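Local coordinates for exoribonuclease II, mitochondrial (Candida glabrata, PDB 6F3H), which probably degrades RNA in the 3' to 5' direction as the magnesium-dependent, RNB-family nuclease component of the mitochondrial RNA degradosome, at residues L154-L159 with N228-S233; Y678-L683 with Q730-F735; Y64-K69 with V74-N79. The protein carries 1 engineered substitution. All coordinates share one frame; numbering follows the deposited sequence.

Interaction 1: residues L154-L159 with N228-S233; sequences LIHRYL and NNLWGS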
loop_
_atom_site.group_PDB
_atom_site.type_symbol
_atom_site.label_atom_id
_atom_site.label_comp_id
_atom_site.label_asym_id
_atom_site.label_seq_id
_atom_site.Cartn_x
_atom_site.Cartn_y
_atom_site.Cartn_z
ATOM N N LEU A 154 -14.672 -16.761 20.037
ATOM C CA LEU A 154 -14.993 -18.075 19.497
ATOM C C LEU A 154 -14.404 -18.258 18.110
ATOM O O LEU A 154 -13.569 -19.141 17.886
ATOM C CB LEU A 154 -16.505 -18.270 19.462
ATOM C CG LEU A 154 -16.978 -19.616 18.895
ATOM C CD1 LEU A 154 -16.100 -20.809 19.295
ATOM C CD2 LEU A 154 -18.388 -19.854 19.365
ATOM N N ILE A 155 -14.841 -17.438 17.155
ATOM C CA ILE A 155 -14.329 -17.644 15.822
ATOM C C ILE A 155 -12.861 -17.349 15.767
ATOM O O ILE A 155 -12.190 -17.834 14.860
ATOM C CB ILE A 155 -15.109 -16.807 14.812
ATOM C CG1 ILE A 155 -15.165 -15.350 15.251
ATOM C CG2 ILE A 155 -16.474 -17.316 14.735
ATOM C CD1 ILE A 155 -13.963 -14.529 14.953
ATOM N N HIS A 156 -12.318 -16.593 16.720
ATOM C CA HIS A 156 -10.869 -16.546 16.795
ATOM C C HIS A 156 -10.296 -17.951 16.914
ATOM O O HIS A 156 -9.183 -18.201 16.448
ATOM C CB HIS A 156 -10.378 -15.688 17.962
ATOM C CG HIS A 156 -8.884 -15.569 18.013
ATOM N ND1 HIS A 156 -8.061 -16.601 18.416
ATOM C CD2 HIS A 156 -8.061 -14.555 17.655
ATOM C CE1 HIS A 156 -6.798 -16.218 18.329
ATOM N NE2 HIS A 156 -6.770 -14.981 17.867
ATOM N N ARG A 157 -11.030 -18.882 17.536
ATOM C CA ARG A 157 -10.549 -20.260 17.584
ATOM C C ARG A 157 -10.528 -20.911 16.200
ATOM O O ARG A 157 -9.667 -21.755 15.932
ATOM C CB ARG A 157 -11.376 -21.083 18.573
ATOM C CG ARG A 157 -10.524 -22.103 19.292
ATOM C CD ARG A 157 -11.317 -22.986 20.223
ATOM N NE ARG A 157 -12.730 -23.077 19.853
ATOM C CZ ARG A 157 -13.731 -22.836 20.697
ATOM N NH1 ARG A 157 -14.996 -22.943 20.299
ATOM N NH2 ARG A 157 -13.459 -22.495 21.951
ATOM N N TYR A 158 -11.413 -20.511 15.291
ATOM C CA TYR A 158 -11.450 -21.161 13.978
ATOM C C TYR A 158 -10.549 -20.467 12.951
ATOM O O TYR A 158 -9.994 -21.128 12.060
ATOM C CB TYR A 158 -12.896 -21.240 13.463
ATOM C CG TYR A 158 -13.800 -22.205 14.229
ATOM C CD1 TYR A 158 -14.441 -21.814 15.400
ATOM C CD2 TYR A 158 -14.025 -23.500 13.768
ATOM C CE1 TYR A 158 -15.266 -22.691 16.094
ATOM C CE2 TYR A 158 -14.853 -24.381 14.459
ATOM C CZ TYR A 158 -15.468 -23.970 15.617
ATOM O OH TYR A 158 -16.293 -24.834 16.306
ATOM N N LEU A 159 -10.415 -19.142 13.037
ATOM C CA LEU A 159 -9.611 -18.382 12.081
ATOM C C LEU A 159 -8.120 -18.482 12.367
ATOM O O LEU A 159 -7.314 -18.496 11.438
ATOM C CB LEU A 159 -10.020 -16.919 12.097
ATOM C CG LEU A 159 -11.499 -16.732 11.826
ATOM C CD1 LEU A 159 -11.798 -15.275 11.611
ATOM C CD2 LEU A 159 -11.880 -17.534 10.620
ATOM N N ASN A 228 -5.467 -8.205 24.253
ATOM C CA ASN A 228 -5.022 -9.525 24.681
ATOM C C ASN A 228 -4.148 -10.191 23.655
ATOM O O ASN A 228 -3.905 -11.395 23.760
ATOM C CB ASN A 228 -6.217 -10.447 24.933
ATOM C CG ASN A 228 -7.131 -9.941 26.015
ATOM O OD1 ASN A 228 -6.682 -9.622 27.115
ATOM N ND2 ASN A 228 -8.429 -9.841 25.705
ATOM N N ASN A 229 -3.686 -9.447 22.661
ATOM C CA ASN A 229 -2.818 -9.992 21.627
ATOM C C ASN A 229 -3.515 -11.103 20.876
ATOM O O ASN A 229 -2.923 -12.125 20.528
ATOM C CB ASN A 229 -1.488 -10.456 22.198
ATOM C CG ASN A 229 -0.776 -9.352 22.928
ATOM O OD1 ASN A 229 -0.594 -9.406 24.154
ATOM N ND2 ASN A 229 -0.381 -8.316 22.176
ATOM N N LEU A 230 -4.787 -10.883 20.614
ATOM C CA LEU A 230 -5.572 -11.835 19.852
ATOM C C LEU A 230 -5.747 -11.416 18.399
ATOM O O LEU A 230 -5.941 -12.274 17.533
ATOM C CB LEU A 230 -6.944 -12.000 20.506
ATOM C CG LEU A 230 -6.987 -12.504 21.935
ATOM C CD1 LEU A 230 -8.406 -12.375 22.448
ATOM C CD2 LEU A 230 -6.508 -13.945 21.968
ATOM N N TRP A 231 -5.660 -10.120 18.122
ATOM C CA TRP A 231 -5.794 -9.581 16.785
ATOM C C TRP A 231 -4.708 -8.535 16.593
ATOM O O TRP A 231 -4.266 -7.891 17.546
ATOM C CB TRP A 231 -7.187 -8.963 16.574
ATOM C CG TRP A 231 -8.307 -9.803 17.126
ATOM C CD1 TRP A 231 -8.765 -9.806 18.401
ATOM C CD2 TRP A 231 -9.096 -10.767 16.417
ATOM N NE1 TRP A 231 -9.790 -10.723 18.545
ATOM C CE2 TRP A 231 -10.009 -11.325 17.339
ATOM C CE3 TRP A 231 -9.115 -11.217 15.093
ATOM C CZ2 TRP A 231 -10.931 -12.302 16.983
ATOM C CZ3 TRP A 231 -10.026 -12.184 14.743
ATOM C CH2 TRP A 231 -10.928 -12.717 15.688
ATOM N N GLY A 232 -4.304 -8.338 15.351
ATOM C CA GLY A 232 -3.346 -7.314 15.029
ATOM C C GLY A 232 -4.058 -6.001 14.805
ATOM O O GLY A 232 -5.211 -5.812 15.182
ATOM N N SER A 233 -3.329 -5.056 14.233
ATOM C CA SER A 233 -3.929 -3.779 13.905
ATOM C C SER A 233 -4.957 -3.943 12.807
ATOM O O SER A 233 -4.827 -4.775 11.891
ATOM C CB SER A 233 -2.881 -2.767 13.458
ATOM O OG SER A 233 -1.868 -2.618 14.425
#

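Interaction 2: residues Y678-L683 with Q730-F735; sequences YSPFPL and QYVWSF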
loop_
_atom_site.group_PDB
_atom_site.type_symbol
_atom_site.label_atom_id
_atom_site.label_comp_id
_atom_site.label_asym_id
_atom_site.label_seq_id
_atom_site.Cartn_x
_atom_site.Cartn_y
_atom_site.Cartn_z
ATOM N N TYR A 678 -7.891 -0.175 -5.990
ATOM C CA TYR A 678 -8.334 -1.244 -6.868
ATOM C C TYR A 678 -9.832 -1.479 -6.723
ATOM O O TYR A 678 -10.425 -1.254 -5.667
ATOM C CB TYR A 678 -7.548 -2.529 -6.590
ATOM C CG TYR A 678 -6.072 -2.407 -6.975
ATOM C CD1 TYR A 678 -5.695 -2.311 -8.308
ATOM C CD2 TYR A 678 -5.063 -2.360 -6.016
ATOM C CE1 TYR A 678 -4.357 -2.179 -8.687
ATOM C CE2 TYR A 678 -3.713 -2.236 -6.391
ATOM C CZ TYR A 678 -3.373 -2.150 -7.734
ATOM O OH TYR A 678 -2.065 -2.029 -8.167
ATOM N N SER A 679 -10.445 -1.899 -7.819
ATOM C CA SER A 679 -11.882 -2.037 -7.931
ATOM C C SER A 679 -12.200 -3.222 -8.815
ATOM O O SER A 679 -11.518 -3.443 -9.820
ATOM C CB SER A 679 -12.512 -0.794 -8.556
ATOM O OG SER A 679 -13.802 -1.085 -9.032
ATOM N N PRO A 680 -13.284 -3.936 -8.530
ATOM C CA PRO A 680 -13.689 -5.047 -9.395
ATOM C C PRO A 680 -14.529 -4.621 -10.581
ATOM O O PRO A 680 -14.912 -5.483 -11.377
ATOM C CB PRO A 680 -14.524 -5.920 -8.452
ATOM C CG PRO A 680 -14.766 -5.074 -7.210
ATOM C CD PRO A 680 -14.259 -3.702 -7.465
ATOM N N PHE A 681 -14.789 -3.334 -10.748
ATOM C CA PHE A 681 -15.529 -2.883 -11.908
ATOM C C PHE A 681 -14.999 -1.528 -12.324
ATOM O O PHE A 681 -14.446 -0.793 -11.499
ATOM C CB PHE A 681 -17.028 -2.815 -11.620
ATOM C CG PHE A 681 -17.343 -2.264 -10.287
ATOM C CD1 PHE A 681 -17.294 -0.899 -10.068
ATOM C CD2 PHE A 681 -17.683 -3.114 -9.235
ATOM C CE1 PHE A 681 -17.586 -0.381 -8.818
ATOM C CE2 PHE A 681 -17.976 -2.609 -7.983
ATOM C CZ PHE A 681 -17.928 -1.238 -7.771
ATOM N N PRO A 682 -15.163 -1.164 -13.591
ATOM C CA PRO A 682 -14.554 0.065 -14.109
ATOM C C PRO A 682 -15.053 1.312 -13.406
ATOM O O PRO A 682 -16.252 1.500 -13.203
ATOM C CB PRO A 682 -14.985 0.066 -15.572
ATOM C CG PRO A 682 -16.190 -0.836 -15.611
ATOM C CD PRO A 682 -15.885 -1.902 -14.639
ATOM N N LEU A 683 -14.112 2.171 -13.054
ATOM C CA LEU A 683 -14.378 3.494 -12.531
ATOM C C LEU A 683 -13.269 4.368 -13.064
ATOM O O LEU A 683 -12.147 3.886 -13.259
ATOM C CB LEU A 683 -14.379 3.530 -10.999
ATOM C CG LEU A 683 -15.620 2.900 -10.406
ATOM C CD1 LEU A 683 -15.456 2.740 -8.931
ATOM C CD2 LEU A 683 -16.811 3.766 -10.740
ATOM N N GLN A 730 -13.694 -10.597 -3.620
ATOM C CA GLN A 730 -12.907 -11.159 -2.530
ATOM C C GLN A 730 -11.416 -10.890 -2.723
ATOM O O GLN A 730 -10.703 -10.545 -1.773
ATOM C CB GLN A 730 -13.184 -12.657 -2.444
ATOM C CG GLN A 730 -12.031 -13.458 -1.873
ATOM C CD GLN A 730 -12.161 -14.958 -2.121
ATOM O OE1 GLN A 730 -13.198 -15.439 -2.592
ATOM N NE2 GLN A 730 -11.101 -15.706 -1.797
ATOM N N TYR A 731 -10.922 -11.031 -3.953
ATOM C CA TYR A 731 -9.497 -10.835 -4.176
ATOM C C TYR A 731 -9.124 -9.366 -4.140
ATOM O O TYR A 731 -8.105 -8.995 -3.555
ATOM C CB TYR A 731 -9.096 -11.431 -5.504
ATOM C CG TYR A 731 -8.832 -12.898 -5.443
ATOM C CD1 TYR A 731 -7.592 -13.370 -5.048
ATOM C CD2 TYR A 731 -9.807 -13.820 -5.784
ATOM C CE1 TYR A 731 -7.324 -14.729 -4.990
ATOM C CE2 TYR A 731 -9.553 -15.182 -5.733
ATOM C CZ TYR A 731 -8.310 -15.631 -5.336
ATOM O OH TYR A 731 -8.061 -16.985 -5.282
ATOM N N VAL A 732 -9.953 -8.509 -4.723
ATOM C CA VAL A 732 -9.651 -7.085 -4.700
ATOM C C VAL A 732 -9.525 -6.609 -3.270
ATOM O O VAL A 732 -8.683 -5.766 -2.946
ATOM C CB VAL A 732 -10.729 -6.299 -5.452
ATOM C CG1 VAL A 732 -10.466 -4.824 -5.339
ATOM C CG2 VAL A 732 -10.741 -6.715 -6.897
ATOM N N TRP A 733 -10.359 -7.139 -2.388
ATOM C CA TRP A 733 -10.175 -6.805 -0.991
ATOM C C TRP A 733 -8.845 -7.322 -0.492
ATOM O O TRP A 733 -8.105 -6.591 0.167
ATOM C CB TRP A 733 -11.312 -7.360 -0.162
ATOM C CG TRP A 733 -12.502 -6.542 -0.321
ATOM C CD1 TRP A 733 -13.537 -6.756 -1.173
ATOM C CD2 TRP A 733 -12.783 -5.317 0.358
ATOM N NE1 TRP A 733 -14.468 -5.755 -1.047
ATOM C CE2 TRP A 733 -14.027 -4.855 -0.112
ATOM C CE3 TRP A 733 -12.113 -4.575 1.333
ATOM C CZ2 TRP A 733 -14.616 -3.678 0.357
ATOM C CZ3 TRP A 733 -12.698 -3.407 1.796
ATOM C CH2 TRP A 733 -13.936 -2.971 1.307
ATOM N N SER A 734 -8.499 -8.559 -0.842
ATOM C CA SER A 734 -7.226 -9.102 -0.393
ATOM C C SER A 734 -6.076 -8.247 -0.897
ATOM O O SER A 734 -5.130 -7.953 -0.157
ATOM C CB SER A 734 -7.061 -10.535 -0.900
ATOM O OG SER A 734 -8.277 -11.257 -0.803
ATOM N N PHE A 735 -6.176 -7.788 -2.140
ATOM C CA PHE A 735 -5.108 -7.009 -2.754
ATOM C C PHE A 735 -4.998 -5.630 -2.149
ATOM O O PHE A 735 -3.900 -5.159 -1.833
ATOM C CB PHE A 735 -5.366 -6.855 -4.239
ATOM C CG PHE A 735 -5.251 -8.118 -5.008
ATOM C CD1 PHE A 735 -4.684 -9.245 -4.446
ATOM C CD2 PHE A 735 -5.662 -8.165 -6.327
ATOM C CE1 PHE A 735 -4.557 -10.413 -5.178
ATOM C CE2 PHE A 735 -5.535 -9.321 -7.071
ATOM C CZ PHE A 735 -4.986 -10.447 -6.501
#

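Interaction 3: residues Y64-K69 with V74-N79; sequences YTFAKK and VYAMKN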
loop_
_atom_site.group_PDB
_atom_site.type_symbol
_atom_site.label_atom_id
_atom_site.label_comp_id
_atom_site.label_asym_id
_atom_site.label_seq_id
_atom_site.Cartn_x
_atom_site.Cartn_y
_atom_site.Cartn_z
ATOM N N TYR A 64 -12.323 18.542 7.664
ATOM C CA TYR A 64 -13.734 18.296 7.666
ATOM C C TYR A 64 -14.302 18.629 9.019
ATOM O O TYR A 64 -13.629 18.539 10.044
ATOM C CB TYR A 64 -14.001 16.842 7.358
ATOM C CG TYR A 64 -13.730 16.494 5.933
ATOM C CD1 TYR A 64 -12.432 16.333 5.467
ATOM C CD2 TYR A 64 -14.774 16.326 5.046
ATOM C CE1 TYR A 64 -12.190 16.009 4.141
ATOM C CE2 TYR A 64 -14.547 16.002 3.741
ATOM C CZ TYR A 64 -13.261 15.841 3.280
ATOM O OH TYR A 64 -13.083 15.509 1.948
ATOM N N THR A 65 -15.581 18.945 9.022
ATOM C CA THR A 65 -16.281 19.211 10.255
ATOM C C THR A 65 -17.158 18.020 10.541
ATOM O O THR A 65 -17.927 17.588 9.682
ATOM C CB THR A 65 -17.130 20.455 10.154
ATOM O OG1 THR A 65 -16.376 21.482 9.497
ATOM C CG2 THR A 65 -17.543 20.885 11.524
ATOM N N PHE A 66 -17.003 17.471 11.717
ATOM C CA PHE A 66 -17.821 16.367 12.152
ATOM C C PHE A 66 -18.588 16.801 13.380
ATOM O O PHE A 66 -18.117 17.634 14.148
ATOM C CB PHE A 66 -16.982 15.178 12.474
ATOM C CG PHE A 66 -16.118 14.770 11.378
ATOM C CD1 PHE A 66 -14.940 15.439 11.119
ATOM C CD2 PHE A 66 -16.475 13.702 10.592
ATOM C CE1 PHE A 66 -14.126 15.032 10.092
ATOM C CE2 PHE A 66 -15.681 13.291 9.570
ATOM C CZ PHE A 66 -14.499 13.956 9.315
ATOM N N ALA A 67 -19.761 16.220 13.573
ATOM C CA ALA A 67 -20.589 16.539 14.716
ATOM C C ALA A 67 -20.729 15.302 15.594
ATOM O O ALA A 67 -20.969 14.201 15.089
ATOM C CB ALA A 67 -21.949 17.034 14.248
ATOM N N LYS A 68 -20.557 15.481 16.903
ATOM C CA LYS A 68 -20.811 14.405 17.849
ATOM C C LYS A 68 -22.282 14.312 18.247
ATOM O O LYS A 68 -23.123 15.160 17.927
ATOM C CB LYS A 68 -19.987 14.507 19.135
ATOM C CG LYS A 68 -18.474 14.479 19.057
ATOM C CD LYS A 68 -17.964 13.933 20.396
ATOM C CE LYS A 68 -16.636 14.525 20.842
ATOM N NZ LYS A 68 -15.861 13.491 21.604
ATOM N N LYS A 69 -22.563 13.243 18.990
ATOM C CA LYS A 69 -23.890 13.008 19.534
ATOM C C LYS A 69 -24.391 14.220 20.311
ATOM O O LYS A 69 -25.571 14.576 20.230
ATOM C CB LYS A 69 -23.796 11.795 20.452
ATOM C CG LYS A 69 -25.002 10.954 20.593
ATOM C CD LYS A 69 -24.582 9.543 21.071
ATOM C CE LYS A 69 -23.681 9.566 22.323
ATOM N NZ LYS A 69 -23.403 8.222 22.952
ATOM N N VAL A 74 -16.335 18.530 15.637
ATOM C CA VAL A 74 -14.926 18.169 15.597
ATOM C C VAL A 74 -14.407 18.414 14.187
ATOM O O VAL A 74 -15.069 18.061 13.203
ATOM C CB VAL A 74 -14.672 16.712 16.035
ATOM C CG1 VAL A 74 -13.257 16.295 15.718
ATOM C CG2 VAL A 74 -14.908 16.556 17.510
ATOM N N TYR A 75 -13.248 19.069 14.093
ATOM C CA TYR A 75 -12.572 19.333 12.830
ATOM C C TYR A 75 -11.416 18.367 12.725
ATOM O O TYR A 75 -10.583 18.302 13.633
ATOM C CB TYR A 75 -12.064 20.759 12.770
ATOM C CG TYR A 75 -13.165 21.739 12.978
ATOM C CD1 TYR A 75 -14.005 22.114 11.937
ATOM C CD2 TYR A 75 -13.388 22.274 14.227
ATOM C CE1 TYR A 75 -15.015 23.034 12.139
ATOM C CE2 TYR A 75 -14.394 23.175 14.448
ATOM C CZ TYR A 75 -15.210 23.558 13.402
ATOM O OH TYR A 75 -16.229 24.468 13.610
ATOM N N ALA A 76 -11.367 17.608 11.642
ATOM C CA ALA A 76 -10.363 16.569 11.583
ATOM C C ALA A 76 -9.930 16.342 10.155
ATOM O O ALA A 76 -10.674 16.602 9.209
ATOM C CB ALA A 76 -10.868 15.254 12.178
HETATM N N MSE A 77 -8.707 15.846 10.023
HETATM C CA MSE A 77 -8.179 15.433 8.746
HETATM C C MSE A 77 -8.967 14.272 8.239
HETATM O O MSE A 77 -9.271 13.345 8.975
HETATM C CB MSE A 77 -6.705 15.042 8.847
HETATM C CG MSE A 77 -5.770 16.229 8.839
HETATM SE SE MSE A 77 -6.381 17.612 7.597
HETATM C CE MSE A 77 -5.226 19.088 8.169
ATOM N N LYS A 78 -9.277 14.330 6.958
ATOM C CA LYS A 78 -9.880 13.215 6.260
ATOM C C LYS A 78 -9.352 11.872 6.748
ATOM O O LYS A 78 -10.120 10.932 6.923
ATOM C CB LYS A 78 -9.613 13.388 4.771
ATOM C CG LYS A 78 -9.964 12.199 3.941
ATOM C CD LYS A 78 -9.472 12.409 2.506
ATOM C CE LYS A 78 -8.096 11.768 2.242
ATOM N NZ LYS A 78 -8.172 10.465 1.487
ATOM N N ASN A 79 -8.054 11.770 6.989
ATOM C CA ASN A 79 -7.462 10.492 7.356
ATOM C C ASN A 79 -7.594 10.162 8.826
ATOM O O ASN A 79 -7.219 9.056 9.232
ATOM C CB ASN A 79 -6.012 10.486 6.957
ATOM C CG ASN A 79 -5.872 10.613 5.500
ATOM O OD1 ASN A 79 -6.317 11.605 4.926
ATOM N ND2 ASN A 79 -5.321 9.599 4.865
#

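Interaction 1: residues L154-L159 with N228-S233
Leu230 and Trp231 receive His156 and Ile155, bringing the last turn and a half of the long helix 123-159 against the start of an edge strand, 231-237, in a three-stranded antiparallel sheet. This is helix-on-sheet packing built round one edge-to-face aromatic pair. Along the second segment, Leu230 comes first. Its branch CD2 lies over one face of the imidazole, offset toward the rim, and its backbone O takes a bent, weak hydrogen bond from His156 NE2 (2.9 Å, N-H...O angle 123°), lying at the ring's edge and in its plane. NE2 also has a weak bond to Leu249 O, and Leu249 is backbone hydrogen-bonded to Leu230. Histidine suits the position because it offers aromatic faces and a C-H edge for packing together with an N-H for carbonyls. Its CG extends anti to its own N (chi1 -177°), which carries the ring out toward the loop.

Trp231 follows. The edge of the imidazole points at the face of its six-membered ring, with centroids 4.9 Å apart and planes nearly perpendicular at 87°; His156 CD2 stands off-centre above the indole. Gln225 OE1 accepts a hydrogen bond from Trp231 NE1, so the polar corner of this buried ring is satisfied on the side of helix 212-226. Val246 and Val248 of strand 242-248 also pack on Trp231. Next to the histidine, Ile155 stretches its terminal methyl CD1 to the indole rim, 3.6 Å from Trp231 CH2.

Interaction 2: residues Y678-L683 with Q730-F735
Val732 lays its methyl CG1 over the Tyr678-Ser679 peptide, and its two methyls together reach the side chains of Tyr678 and Pro680. CG1 of Val732 sits 3.6 Å from Tyr678 O and 3.9 Å from Tyr678 CB, while CG2 turns along the chain toward the proline ring, 4.2 Å from Pro680 CB. The rotamer sets this division: CG1 is anti to the valine's own N (chi1 176°) and CG2 anti to the carbonyl carbon, and the two methyls are spaced along the end of strand 677-679. A beta-branched residue suits a helix face that must rest against a chain at close range, being short, stiff and apolar; the tyrosine meets it with its CB, and its side chain also touches Val631, Arg702 and Pro704.

The contact joins helix 725-761 to a two-stranded antiparallel sheet in which Ser679 is backbone hydrogen-bonded to Tyr632. Gln736, on the same helix, accepts a hydrogen bond from Tyr678 N, and Leu30 of helix 27-31 packs on Ser679 and Pro680. Past the strand the chain turns, and Ser679 OG gives a hydrogen bond to Phe681 O (2.6 Å), meeting it in the carbonyl plane on a lone pair. In the helix, Ser734 OG and Ser734 N reach Gln730 O from opposite faces of its plane. Thus each segment settles these hydroxyls internally, and Val732 meets a buried peptide and apolar carbons by van der Waals packing, dependent on fit rather than direction.

Interaction 3: residues Y64-K69 with V74-N79
Phe66 turns its ring edge to two carbonyls of the facing strand: Val74 O lies in the ring plane, 3.4 Å from Phe66 CD1, and Ala76 O is also at the edge. Ala76 CB approaches obliquely, 3.9 Å from Phe66 CE1; alanine's small side chain leaves room for the ring on their shared side of the sheet, where Val40 and Leu42 of strand 39-42 pack on Phe66 too. Tyr64, on this same side, has Ala76 O at its ring edge and lies alongside the aliphatic part of Lys78, Tyr64 CE1 to Lys78 CB 3.7 Å. On the opposite face of the sheet, Tyr75 and Thr65 point the same way, and Tyr75 CE1 is 3.4 Å from both branches of Thr65, OG1 and CG2. With CG2 anti to the backbone N and OG1 beside it (chi1 -44°), both ends of the fork face the tyrosine.

Backbone bonds hold the register. Tyr64 and Ala76 form a hydrogen-bonded pair in both directions (Tyr64 N to Ala76 O 3.0 Å, Ala76 N to Tyr64 O 2.9 Å), as do Phe66 and Val74. Thr65 with Tyr75 is the non-hydrogen-bonded pair between them, where Tyr75 CA gives a CA-H...O contact to Tyr64 O. The N-to-C directions of the short strand segments make an angle of 144°, a twisted antiparallel hairpin at the margin of a five-stranded sheet. Its strand order, and the short 3-10 turn ahead of the last strand, are consistent with an SH3-like fold.

The three contacts are separate: the centres of interactions 1 and 2 are about 26 Å apart, those of interactions 2 and 3 about 28 Å, and those of interactions 1 and 3 about 31 Å, with no touching atoms between any two. In chain order interaction 3 closes first, then interaction 1, then interaction 2. Helix 123-159 connects two of them, since its end forms part of interaction 1 while Val130 packs on Ala67 of the hairpin in interaction 3. All lie away from the magnesium site of Asp401 and Asp410. Measured to nearest atoms, the RNA is about 4 Å from interaction 3, where Asn79 packs on a phosphate, about 7 Å from interaction 2 and about 16 Å from interaction 1.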